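Long-range contacts in ricin B-related lectin (Polyporus squamosus, PDB 5MUA), which binds galactose and calcium and carries a papain-like protease domain, making it a chimerolectin whose protease is probably activated by calcium: residues B[190-196]-B[214-219]; B[238-243]-B[277-283]; B[248-253]-B[263-268]. One frame throughout, in Å; residues are numbered along the deposited sequence.

Interaction 1. Residues B[190-196]-B[214-219]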
loop_
_atom_site.group_PDB
_atom_site.type_symbol
_atom_site.label_atom_id
_atom_site.label_comp_id
_atom_site.label_asym_id
_atom_site.label_seq_id
_atom_site.Cartn_x
_atom_site.Cartn_y
_atom_site.Cartn_z
ATOM N N ILE B 190 10.467 3.468 9.769
ATOM C CA ILE B 190 9.756 3.359 8.454
ATOM C C ILE B 190 8.698 4.445 8.363
ATOM O O ILE B 190 8.543 5.063 7.337
ATOM C CB ILE B 190 9.117 1.948 8.238
ATOM C CG1 ILE B 190 10.198 0.894 8.143
ATOM C CG2 ILE B 190 8.272 1.891 6.922
ATOM C CD1 ILE B 190 9.699 -0.529 8.436
ATOM N N TRP B 191 7.949 4.629 9.447
ATOM C CA TRP B 191 6.866 5.575 9.504
ATOM C C TRP B 191 7.410 7.002 9.383
ATOM O O TRP B 191 6.884 7.787 8.591
ATOM C CB TRP B 191 6.019 5.401 10.780
ATOM C CG TRP B 191 4.914 6.422 10.769
ATOM C CD1 TRP B 191 3.762 6.313 10.131
ATOM C CD2 TRP B 191 4.914 7.702 11.412
ATOM N NE1 TRP B 191 2.985 7.443 10.306
ATOM C CE2 TRP B 191 3.691 8.325 11.083
ATOM C CE3 TRP B 191 5.843 8.398 12.194
ATOM C CZ2 TRP B 191 3.351 9.585 11.546
ATOM C CZ3 TRP B 191 5.498 9.690 12.674
ATOM C CH2 TRP B 191 4.265 10.259 12.335
ATOM N N GLN B 192 8.487 7.304 10.125
ATOM C CA GLN B 192 9.167 8.601 10.039
ATOM C C GLN B 192 9.605 8.836 8.588
ATOM O O GLN B 192 9.377 9.924 8.079
ATOM C CB GLN B 192 10.372 8.764 11.073
ATOM C CG GLN B 192 9.782 8.828 12.498
ATOM C CD GLN B 192 9.180 10.174 12.855
ATOM O OE1 GLN B 192 9.203 11.095 12.049
ATOM N NE2 GLN B 192 8.622 10.283 14.059
ATOM N N ALA B 193 10.171 7.837 7.909
ATOM C CA ALA B 193 10.646 8.014 6.576
ATOM C C ALA B 193 9.525 8.175 5.545
ATOM O O ALA B 193 9.780 8.691 4.454
ATOM C CB ALA B 193 11.511 6.843 6.171
ATOM N N SER B 194 8.310 7.705 5.868
ATOM C CA SER B 194 7.182 7.683 4.900
ATOM C C SER B 194 6.698 9.098 4.592
ATOM O O SER B 194 6.141 9.315 3.509
ATOM C CB SER B 194 5.987 6.839 5.427
ATOM O OG SER B 194 5.298 7.573 6.476
ATOM N N GLY B 195 6.840 10.008 5.527
ATOM C CA GLY B 195 6.308 11.344 5.418
ATOM C C GLY B 195 4.811 11.409 5.749
ATOM O O GLY B 195 4.206 12.493 5.675
ATOM N N LEU B 196 4.180 10.286 6.105
ATOM C CA LEU B 196 2.800 10.301 6.557
ATOM C C LEU B 196 2.477 11.303 7.675
ATOM O O LEU B 196 1.420 11.947 7.673
ATOM C CB LEU B 196 2.269 8.899 6.872
ATOM C CG LEU B 196 2.172 8.008 5.655
ATOM C CD1 LEU B 196 1.921 6.547 6.071
ATOM C CD2 LEU B 196 1.072 8.451 4.683
ATOM N N VAL B 214 -1.196 3.041 2.569
ATOM C CA VAL B 214 0.067 3.544 2.134
ATOM C C VAL B 214 1.157 3.077 3.142
ATOM O O VAL B 214 2.229 2.675 2.700
ATOM C CB VAL B 214 0.091 5.086 1.931
ATOM C CG1 VAL B 214 1.498 5.615 1.711
ATOM C CG2 VAL B 214 -0.773 5.444 0.723
ATOM N N PHE B 215 0.882 3.178 4.441
ATOM C CA PHE B 215 1.888 2.720 5.425
ATOM C C PHE B 215 2.222 1.237 5.215
ATOM O O PHE B 215 3.436 0.879 5.223
ATOM C CB PHE B 215 1.515 3.037 6.876
ATOM C CG PHE B 215 2.594 2.659 7.849
ATOM C CD1 PHE B 215 3.856 3.197 7.692
ATOM C CD2 PHE B 215 2.352 1.744 8.861
ATOM C CE1 PHE B 215 4.898 2.835 8.551
ATOM C CE2 PHE B 215 3.382 1.351 9.696
ATOM C CZ PHE B 215 4.619 1.960 9.561
ATOM N N LYS B 216 1.192 0.424 5.009
ATOM C CA LYS B 216 1.386 -0.975 4.722
ATOM C C LYS B 216 2.301 -1.221 3.547
ATOM O O LYS B 216 3.217 -2.119 3.571
ATOM C CB LYS B 216 0.088 -1.759 4.682
ATOM C CG LYS B 216 0.272 -3.225 4.378
ATOM C CD LYS B 216 -0.960 -4.072 4.617
ATOM C CE LYS B 216 -0.708 -5.479 4.062
ATOM N NZ LYS B 216 0.452 -6.154 4.711
ATOM N N GLY B 217 2.076 -0.443 2.502
ATOM C CA GLY B 217 3.016 -0.482 1.369
ATOM C C GLY B 217 4.413 0.017 1.647
ATOM O O GLY B 217 5.448 -0.545 1.108
ATOM N N ALA B 218 4.511 1.045 2.486
ATOM C CA ALA B 218 5.832 1.538 2.922
ATOM C C ALA B 218 6.666 0.439 3.605
ATOM O O ALA B 218 7.853 0.345 3.389
ATOM C CB ALA B 218 5.698 2.758 3.837
ATOM N N VAL B 219 6.001 -0.371 4.424
ATOM C CA VAL B 219 6.685 -1.444 5.179
ATOM C C VAL B 219 7.121 -2.458 4.140
ATOM O O VAL B 219 8.285 -2.881 4.185
ATOM C CB VAL B 219 5.801 -2.077 6.243
ATOM C CG1 VAL B 219 6.539 -3.244 6.897
ATOM C CG2 VAL B 219 5.519 -1.019 7.297
#
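An edge-to-face aromatic pair joins two helices; the axes of 190-194 and 214-219 approach to 9.8 Å at their closest and run at 115° to each other. The contact is a helix–helix packing in the papain-like protease part of the chain. The edge of Trp-191 points at the face of Phe-215. The five-membered ring of Trp-191 and the Phe-215 ring have centroids 5.4 Å apart and planes at 72°. Phe-215 reaches far enough to touch the other backbone, with CE1 3.5 Å from Trp-191 CA. Ile-190 fills the space beside it. Its CG2 lies 3.9 Å from Phe-215 CE1, 4.1 Å from Ala-218 CB and 4.0 Å from Val-219 CG2. Ala-218 faces Ser-194, CB to CB 4.4 Å. Gly-195 leaves the helical conformation with positive phi. Leu-196 then packs on the second helix, with CD2 4.1 Å from Val-214 CG1 and CD1 3.6 Å from Phe-215 CB. Phe-215 also stacks on Phe-265, which ties the helices to the neighbouring sheet. Leu-196 N donates to Ser-194 OG at 3.0 Å, an ST turn; the same OG donates back to Trp-191 O at 2.7 Å.

Interaction 2. Residues B[238-243]-B[277-283]. With E64 (N-[N-[1-hydroxycarboxyethyl-carbonyl]leucylamino-butyl]-guanidine), chain K.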
loop_
_atom_site.group_PDB
_atom_site.type_symbol
_atom_site.label_atom_id
_atom_site.label_comp_id
_atom_site.label_asym_id
_atom_site.label_seq_id
_atom_site.Cartn_x
_atom_site.Cartn_y
_atom_site.Cartn_z
ATOM N N LEU B 238 -3.242 -4.547 8.193
ATOM C CA LEU B 238 -4.282 -3.538 7.884
ATOM C C LEU B 238 -5.572 -3.989 8.559
ATOM O O LEU B 238 -5.905 -5.198 8.503
ATOM C CB LEU B 238 -4.493 -3.402 6.386
ATOM C CG LEU B 238 -5.615 -2.472 5.900
ATOM C CD1 LEU B 238 -5.330 -1.051 6.366
ATOM C CD2 LEU B 238 -5.616 -2.470 4.401
ATOM N N MET B 239 -6.271 -3.053 9.234
ATOM C CA MET B 239 -7.569 -3.352 9.807
ATOM C C MET B 239 -8.536 -2.191 9.455
ATOM O O MET B 239 -8.136 -1.074 9.382
ATOM C CB MET B 239 -7.484 -3.472 11.357
ATOM C CG MET B 239 -7.624 -4.872 11.819
ATOM S SD MET B 239 -7.364 -4.807 13.593
ATOM C CE MET B 239 -7.010 -6.554 13.682
ATOM N N PHE B 240 -9.770 -2.535 9.144
ATOM C CA PHE B 240 -10.901 -1.615 9.149
ATOM C C PHE B 240 -11.768 -2.054 10.323
ATOM O O PHE B 240 -12.133 -3.252 10.473
ATOM C CB PHE B 240 -11.746 -1.764 7.873
ATOM C CG PHE B 240 -11.132 -1.239 6.619
ATOM C CD1 PHE B 240 -9.853 -0.691 6.541
ATOM C CD2 PHE B 240 -11.935 -1.221 5.469
ATOM C CE1 PHE B 240 -9.355 -0.203 5.358
ATOM C CE2 PHE B 240 -11.436 -0.708 4.266
ATOM C CZ PHE B 240 -10.141 -0.215 4.221
ATOM N N GLY B 241 -12.112 -1.095 11.161
ATOM C CA GLY B 241 -12.990 -1.375 12.280
ATOM C C GLY B 241 -13.940 -0.227 12.559
ATOM O O GLY B 241 -13.864 0.828 11.924
ATOM N N SER B 242 -14.828 -0.471 13.509
ATOM C CA SER B 242 -15.822 0.507 13.845
ATOM C C SER B 242 -16.194 0.472 15.274
ATOM O O SER B 242 -16.015 -0.526 15.990
ATOM C CB SER B 242 -17.064 0.304 12.999
ATOM O OG SER B 242 -17.615 -0.978 13.181
ATOM N N LYS B 243 -16.822 1.558 15.676
ATOM C CA LYS B 243 -17.597 1.493 16.918
ATOM C C LYS B 243 -18.850 2.307 16.720
ATOM O O LYS B 243 -19.064 2.840 15.643
ATOM C CB LYS B 243 -16.741 2.002 18.043
ATOM C CG LYS B 243 -15.952 3.196 17.684
ATOM C CD LYS B 243 -15.098 3.605 18.812
ATOM C CE LYS B 243 -14.353 4.881 18.466
ATOM N NZ LYS B 243 -13.500 5.295 19.605
ATOM N N TRP B 277 -8.080 2.043 20.149
ATOM C CA TRP B 277 -8.942 3.237 20.353
ATOM C C TRP B 277 -10.431 2.841 20.404
ATOM O O TRP B 277 -11.322 3.564 19.951
ATOM C CB TRP B 277 -8.698 4.297 19.266
ATOM C CG TRP B 277 -7.270 4.566 19.102
ATOM C CD1 TRP B 277 -6.517 5.416 19.833
ATOM C CD2 TRP B 277 -6.384 3.909 18.179
ATOM N NE1 TRP B 277 -5.186 5.349 19.421
ATOM C CE2 TRP B 277 -5.087 4.413 18.422
ATOM C CE3 TRP B 277 -6.567 2.943 17.177
ATOM C CZ2 TRP B 277 -3.966 4.002 17.677
ATOM C CZ3 TRP B 277 -5.456 2.516 16.468
ATOM C CH2 TRP B 277 -4.178 3.052 16.717
ATOM N N ASP B 278 -10.691 1.655 20.934
ATOM C CA ASP B 278 -12.015 1.106 21.003
ATOM C C ASP B 278 -12.675 0.680 19.708
ATOM O O ASP B 278 -13.814 0.217 19.749
ATOM C CB ASP B 278 -12.961 1.942 21.850
ATOM C CG ASP B 278 -12.467 2.112 23.255
ATOM O OD1 ASP B 278 -11.657 1.303 23.734
ATOM O OD2 ASP B 278 -12.910 3.058 23.879
ATOM N N TYR B 279 -11.932 0.683 18.594
ATOM C CA TYR B 279 -12.511 0.107 17.360
ATOM C C TYR B 279 -12.506 -1.359 17.424
ATOM O O TYR B 279 -11.564 -1.982 17.987
ATOM C CB TYR B 279 -11.787 0.587 16.098
ATOM C CG TYR B 279 -11.920 2.093 15.888
ATOM C CD1 TYR B 279 -13.118 2.646 15.435
ATOM C CD2 TYR B 279 -10.863 2.938 16.120
ATOM C CE1 TYR B 279 -13.239 4.011 15.272
ATOM C CE2 TYR B 279 -10.981 4.311 15.929
ATOM C CZ TYR B 279 -12.168 4.826 15.543
ATOM O OH TYR B 279 -12.294 6.173 15.342
ATOM N N LYS B 280 -13.511 -1.948 16.786
ATOM C CA LYS B 280 -13.585 -3.374 16.669
ATOM C C LYS B 280 -13.570 -3.706 15.203
ATOM O O LYS B 280 -14.360 -3.140 14.415
ATOM C CB LYS B 280 -14.798 -3.969 17.399
ATOM C CG LYS B 280 -14.842 -3.690 18.899
ATOM C CD LYS B 280 -13.766 -4.508 19.657
ATOM C CE LYS B 280 -13.508 -4.003 21.070
ATOM N NZ LYS B 280 -14.736 -4.063 21.890
ATOM N N ALA B 281 -12.645 -4.581 14.836
ATOM C CA ALA B 281 -12.358 -4.888 13.438
ATOM C C ALA B 281 -13.369 -5.770 12.725
ATOM O O ALA B 281 -13.872 -6.753 13.278
ATOM C CB ALA B 281 -10.935 -5.426 13.287
ATOM N N TYR B 282 -13.709 -5.378 11.498
ATOM C CA TYR B 282 -14.463 -6.240 10.615
ATOM C C TYR B 282 -13.652 -6.825 9.498
ATOM O O TYR B 282 -14.060 -7.833 8.878
ATOM C CB TYR B 282 -15.737 -5.585 10.105
ATOM C CG TYR B 282 -15.548 -4.292 9.367
ATOM C CD1 TYR B 282 -15.309 -4.274 7.964
ATOM C CD2 TYR B 282 -15.701 -3.066 10.017
ATOM C CE1 TYR B 282 -15.126 -3.095 7.292
ATOM C CE2 TYR B 282 -15.532 -1.873 9.310
ATOM C CZ TYR B 282 -15.287 -1.899 7.929
ATOM O OH TYR B 282 -15.118 -0.725 7.230
ATOM N N PHE B 283 -12.487 -6.242 9.232
ATOM C CA PHE B 283 -11.630 -6.649 8.148
ATOM C C PHE B 283 -10.164 -6.562 8.597
ATOM O O PHE B 283 -9.743 -5.587 9.197
ATOM C CB PHE B 283 -11.896 -5.806 6.899
ATOM C CG PHE B 283 -10.776 -5.773 5.943
ATOM C CD1 PHE B 283 -10.395 -6.908 5.278
ATOM C CD2 PHE B 283 -10.085 -4.596 5.700
ATOM C CE1 PHE B 283 -9.323 -6.886 4.396
ATOM C CE2 PHE B 283 -9.023 -4.572 4.797
ATOM C CZ PHE B 283 -8.616 -5.741 4.181
HETATM C C1 E64 K . -10.731 8.356 9.021
HETATM O O1 E64 K . -10.174 9.171 8.291
HETATM O O2 E64 K . -10.693 8.400 10.293
HETATM C C2 E64 K . -11.386 7.187 8.405
HETATM C C3 E64 K . -12.214 7.636 7.200
HETATM O O3 E64 K . -13.247 8.304 7.906
HETATM C C4 E64 K . -12.774 6.501 6.423
HETATM O O4 E64 K . -12.269 6.133 5.413
HETATM N N1 E64 K . -13.772 5.855 6.932
HETATM C C6 E64 K . -14.441 4.719 6.316
HETATM C C7 E64 K . -14.201 3.320 6.850
HETATM C C8 E64 K . -12.733 2.949 7.011
HETATM C C9 E64 K . -12.105 2.687 5.640
HETATM C C10 E64 K . -12.678 1.745 7.851
HETATM C C11 E64 K . -15.863 4.958 5.858
HETATM O O5 E64 K . -16.726 4.814 6.710
HETATM N N2 E64 K . -16.156 5.301 4.627
HETATM C C12 E64 K . -17.526 5.338 4.077
HETATM C C13 E64 K . -17.650 4.336 2.936
HETATM C C14 E64 K . -18.988 4.385 2.154
HETATM C C15 E64 K . -19.676 3.022 2.196
HETATM N N3 E64 K . -20.693 2.978 1.139
HETATM C C16 E64 K . -21.389 1.915 0.774
HETATM N N4 E64 K . -21.330 0.772 1.484
HETATM N N5 E64 K . -22.132 1.985 -0.379
#
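A classic beta bulge shapes one wall of the pocket that holds the inhibitor E64. Phe-240 O accepts from both Tyr-282 N (2.8 Å) and Phe-283 N (3.3 Å), and Phe-240 N donates to Phe-283 O (3.1 Å). The extra residue shifts the antiparallel register by one. Beyond the bulge, Ser-242 and Lys-280 form a hydrogen-bonded pair, with Ser-242 N to Lys-280 O at 2.9 Å and Lys-280 N to Ser-242 O at 3.0 Å. Gly-241 CA lies 3.8 Å from Ala-281 CA; a CB on Gly-241 would clash with Lys-280 O. Phe-240 lies between E64 and Phe-283. E64 C10 sits over one face, 3.6 Å from Phe-240 CG, and the edge of Phe-283 meets the other. Tyr-282 also borders the inhibitor, with OH 3.5 Å from E64 C10. At the far end, Lys-243 NZ donates to Trp-277 O at 2.8 Å and makes a cation-pi contact with Tyr-279, 4.5 Å from NZ to the ring centroid. Strand 233-243 also pairs with strand 246-255, and Ala-281 makes backbone hydrogen bonds to Ala-165 and Arg-167. Leu-238 packs on helix 208-226, and Phe-283 stacks on Tyr-173 of the second subunit.

Interaction 3. Residues B[248-253]-B[263-268]. With E64 (N-[N-[1-hydroxycarboxyethyl-carbonyl]leucylamino-butyl]-guanidine), chain K.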
loop_
_atom_site.group_PDB
_atom_site.type_symbol
_atom_site.label_atom_id
_atom_site.label_comp_id
_atom_site.label_asym_id
_atom_site.label_seq_id
_atom_site.Cartn_x
_atom_site.Cartn_y
_atom_site.Cartn_z
ATOM N N HIS B 248 -12.932 3.309 11.181
ATOM C CA HIS B 248 -11.549 3.819 11.049
ATOM C C HIS B 248 -10.684 2.712 10.547
ATOM O O HIS B 248 -10.937 1.559 10.884
ATOM C CB HIS B 248 -11.029 4.284 12.458
ATOM C CG HIS B 248 -9.740 5.055 12.460
ATOM N ND1 HIS B 248 -9.568 6.302 11.894
ATOM C CD2 HIS B 248 -8.563 4.766 13.027
ATOM C CE1 HIS B 248 -8.339 6.722 12.073
ATOM N NE2 HIS B 248 -7.699 5.791 12.751
ATOM N N ALA B 249 -9.663 3.113 9.778
ATOM C CA ALA B 249 -8.627 2.248 9.267
ATOM C C ALA B 249 -7.336 2.504 9.974
ATOM O O ALA B 249 -6.976 3.639 10.205
ATOM C CB ALA B 249 -8.406 2.415 7.750
ATOM N N TYR B 250 -6.608 1.418 10.275
ATOM C CA TYR B 250 -5.388 1.524 11.101
ATOM C C TYR B 250 -4.583 0.271 10.869
ATOM O O TYR B 250 -4.994 -0.648 10.092
ATOM C CB TYR B 250 -5.718 1.689 12.638
ATOM C CG TYR B 250 -6.827 0.789 13.115
ATOM C CD1 TYR B 250 -8.173 1.084 12.829
ATOM C CD2 TYR B 250 -6.571 -0.382 13.800
ATOM C CE1 TYR B 250 -9.211 0.234 13.202
ATOM C CE2 TYR B 250 -7.602 -1.258 14.186
ATOM C CZ TYR B 250 -8.924 -0.947 13.914
ATOM O OH TYR B 250 -9.930 -1.797 14.290
ATOM N N ASN B 251 -3.402 0.266 11.434
ATOM C CA ASN B 251 -2.488 -0.859 11.231
ATOM C C ASN B 251 -2.308 -1.656 12.545
ATOM O O ASN B 251 -2.725 -1.236 13.617
ATOM C CB ASN B 251 -1.145 -0.350 10.725
ATOM C CG ASN B 251 -1.255 0.356 9.373
ATOM O OD1 ASN B 251 -1.158 1.576 9.274
ATOM N ND2 ASN B 251 -1.453 -0.423 8.343
ATOM N N TRP B 252 -1.651 -2.813 12.440
ATOM C CA TRP B 252 -1.493 -3.671 13.576
ATOM C C TRP B 252 -0.314 -4.608 13.396
ATOM O O TRP B 252 0.109 -4.909 12.260
ATOM C CB TRP B 252 -2.711 -4.464 13.883
ATOM C CG TRP B 252 -3.160 -5.438 12.793
ATOM C CD1 TRP B 252 -4.016 -5.157 11.750
ATOM C CD2 TRP B 252 -2.840 -6.830 12.681
ATOM N NE1 TRP B 252 -4.210 -6.309 10.983
ATOM C CE2 TRP B 252 -3.528 -7.345 11.565
ATOM C CE3 TRP B 252 -2.015 -7.696 13.420
ATOM C CZ2 TRP B 252 -3.368 -8.643 11.135
ATOM C CZ3 TRP B 252 -1.912 -9.003 13.016
ATOM C CH2 TRP B 252 -2.592 -9.471 11.904
ATOM N N PHE B 253 0.148 -5.098 14.534
ATOM C CA PHE B 253 1.366 -5.847 14.624
ATOM C C PHE B 253 1.255 -6.830 15.792
ATOM O O PHE B 253 0.316 -6.761 16.643
ATOM C CB PHE B 253 2.531 -4.878 14.946
ATOM C CG PHE B 253 2.804 -3.862 13.866
ATOM C CD1 PHE B 253 3.532 -4.217 12.731
ATOM C CD2 PHE B 253 2.361 -2.585 13.982
ATOM C CE1 PHE B 253 3.717 -3.307 11.680
ATOM C CE2 PHE B 253 2.580 -1.647 12.971
ATOM C CZ PHE B 253 3.268 -2.010 11.827
ATOM N N THR B 263 -0.907 -5.394 18.796
ATOM C CA THR B 263 -0.747 -3.991 19.113
ATOM C C THR B 263 -1.244 -3.210 17.885
ATOM O O THR B 263 -1.096 -3.673 16.776
ATOM C CB THR B 263 0.702 -3.667 19.384
ATOM O OG1 THR B 263 1.084 -4.392 20.556
ATOM C CG2 THR B 263 0.882 -2.204 19.774
ATOM N N PHE B 264 -1.821 -2.031 18.121
ATOM C CA PHE B 264 -2.389 -1.226 17.040
ATOM C C PHE B 264 -1.544 0.012 16.851
ATOM O O PHE B 264 -0.828 0.522 17.762
ATOM C CB PHE B 264 -3.865 -0.981 17.299
ATOM C CG PHE B 264 -4.609 -2.207 17.598
ATOM C CD1 PHE B 264 -5.129 -2.995 16.573
ATOM C CD2 PHE B 264 -4.732 -2.658 18.913
ATOM C CE1 PHE B 264 -5.809 -4.166 16.850
ATOM C CE2 PHE B 264 -5.372 -3.867 19.206
ATOM C CZ PHE B 264 -5.921 -4.623 18.183
ATOM N N PHE B 265 -1.564 0.485 15.603
ATOM C CA PHE B 265 -0.715 1.528 15.150
ATOM C C PHE B 265 -1.536 2.523 14.304
ATOM O O PHE B 265 -2.315 2.122 13.425
ATOM C CB PHE B 265 0.457 0.958 14.352
ATOM C CG PHE B 265 1.462 2.011 13.890
ATOM C CD1 PHE B 265 2.412 2.521 14.773
ATOM C CD2 PHE B 265 1.462 2.494 12.589
ATOM C CE1 PHE B 265 3.354 3.448 14.358
ATOM C CE2 PHE B 265 2.391 3.446 12.165
ATOM C CZ PHE B 265 3.335 3.928 13.036
ATOM N N GLU B 266 -1.413 3.801 14.645
ATOM C CA GLU B 266 -2.122 4.870 13.950
ATOM C C GLU B 266 -1.197 5.505 12.913
ATOM O O GLU B 266 -0.322 6.288 13.270
ATOM C CB GLU B 266 -2.637 5.910 14.943
ATOM C CG GLU B 266 -3.216 7.152 14.292
ATOM C CD GLU B 266 -4.260 6.725 13.274
ATOM O OE1 GLU B 266 -3.999 6.896 12.110
ATOM O OE2 GLU B 266 -5.290 6.226 13.711
ATOM N N PRO B 267 -1.385 5.222 11.591
ATOM C CA PRO B 267 -0.419 5.705 10.624
ATOM C C PRO B 267 -0.515 7.234 10.314
ATOM O O PRO B 267 0.366 7.749 9.662
ATOM C CB PRO B 267 -0.770 4.892 9.343
ATOM C CG PRO B 267 -2.205 4.608 9.502
ATOM C CD PRO B 267 -2.330 4.272 10.971
ATOM N N GLN B 268 -1.525 7.927 10.822
ATOM C CA GLN B 268 -1.555 9.385 10.736
ATOM C C GLN B 268 -0.584 10.054 11.673
ATOM O O GLN B 268 -0.089 11.110 11.290
ATOM C CB GLN B 268 -2.908 9.961 11.077
ATOM C CG GLN B 268 -3.905 9.566 10.018
ATOM C CD GLN B 268 -5.240 10.154 10.297
ATOM O OE1 GLN B 268 -5.362 11.351 10.615
ATOM N NE2 GLN B 268 -6.240 9.351 10.177
HETATM C C1 E64 K . -10.731 8.356 9.021
HETATM O O1 E64 K . -10.174 9.171 8.291
HETATM O O2 E64 K . -10.693 8.400 10.293
HETATM C C2 E64 K . -11.386 7.187 8.405
HETATM C C3 E64 K . -12.214 7.636 7.200
HETATM O O3 E64 K . -13.247 8.304 7.906
HETATM C C4 E64 K . -12.774 6.501 6.423
HETATM O O4 E64 K . -12.269 6.133 5.413
HETATM N N1 E64 K . -13.772 5.855 6.932
HETATM C C6 E64 K . -14.441 4.719 6.316
HETATM C C7 E64 K . -14.201 3.320 6.850
HETATM C C8 E64 K . -12.733 2.949 7.011
HETATM C C9 E64 K . -12.105 2.687 5.640
HETATM C C10 E64 K . -12.678 1.745 7.851
HETATM C C11 E64 K . -15.863 4.958 5.858
HETATM O O5 E64 K . -16.726 4.814 6.710
HETATM N N2 E64 K . -16.156 5.301 4.627
HETATM C C12 E64 K . -17.526 5.338 4.077
HETATM C C13 E64 K . -17.650 4.336 2.936
HETATM C C14 E64 K . -18.988 4.385 2.154
HETATM C C15 E64 K . -19.676 3.022 2.196
HETATM N N3 E64 K . -20.693 2.978 1.139
HETATM C C16 E64 K . -21.389 1.915 0.774
HETATM N N4 E64 K . -21.330 0.772 1.484
HETATM N N5 E64 K . -22.132 1.985 -0.379
HETATM O O HOH W 1 -5.660 6.305 10.051
#
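Phe-265, Phe-253 and Asn-251 bury the most surface in this antiparallel beta hairpin. Asn-251 and Phe-265 form a hydrogen-bonded pair, with both N-to-O distances, Asn-251 N to Phe-265 O and Phe-265 N to Asn-251 O, at 2.9 Å. Phe-253 pairs likewise with Thr-263, Phe-253 N to Thr-263 O at 2.9 Å and Thr-263 N to Phe-253 O at 2.8 Å. These four residues share one face of the sheet. There the edge of Phe-253 meets the face of Phe-265 in an offset edge-to-face pair, centroids 6.0 Å apart. Asn-251 ND2 is hydrogen-bonded to Gly-237 O and Ala-212 O, while its OD1 lies 3.2 Å from Pro-267 CG. Trp-252 CB lies 3.9 Å from Phe-264 CD1 on the opposite face. Towards the E64 pocket the strands part, and side chains bridge them. His-248 NE2 donates to Glu-266 OE2 at 2.6 Å, and His-248 ND1 donates to E64 O2 at 2.9 Å. A water links Ala-249 O (3.0 Å), Glu-266 OE1 (2.7 Å) and Gln-268 NE2 (3.1 Å). The hairpin continues the sheet on both flanks, through strands 233-243 and 271-273. Phe-265 packs on helices 184-194 and 208-226, and Phe-264 on Met-239 of strand 233-243.

Overall arrangement
From the N terminus, interaction 1 comes first. It closes a 17-residue connection that includes the start of helix 208-226, before the other two begin. The chain then enters strand 233-243, where interaction 2 opens. Interaction 2 closes only near the C terminus, at 277-283. Interaction 3 is nested inside that loop, as the hairpin of strands 246-255 and 261-266. Interactions 2 and 3 share one sheet and both touch E64; Gly-241 O and Met-239 N pair with His-248 N and Tyr-250 O. Interaction 1 packs on this sheet through Phe-215 and Phe-265, and Trp-191 NE1 is hydrogen-bonded to Pro-267 O. Lys-216 meets Leu-238, joining interactions 1 and 2.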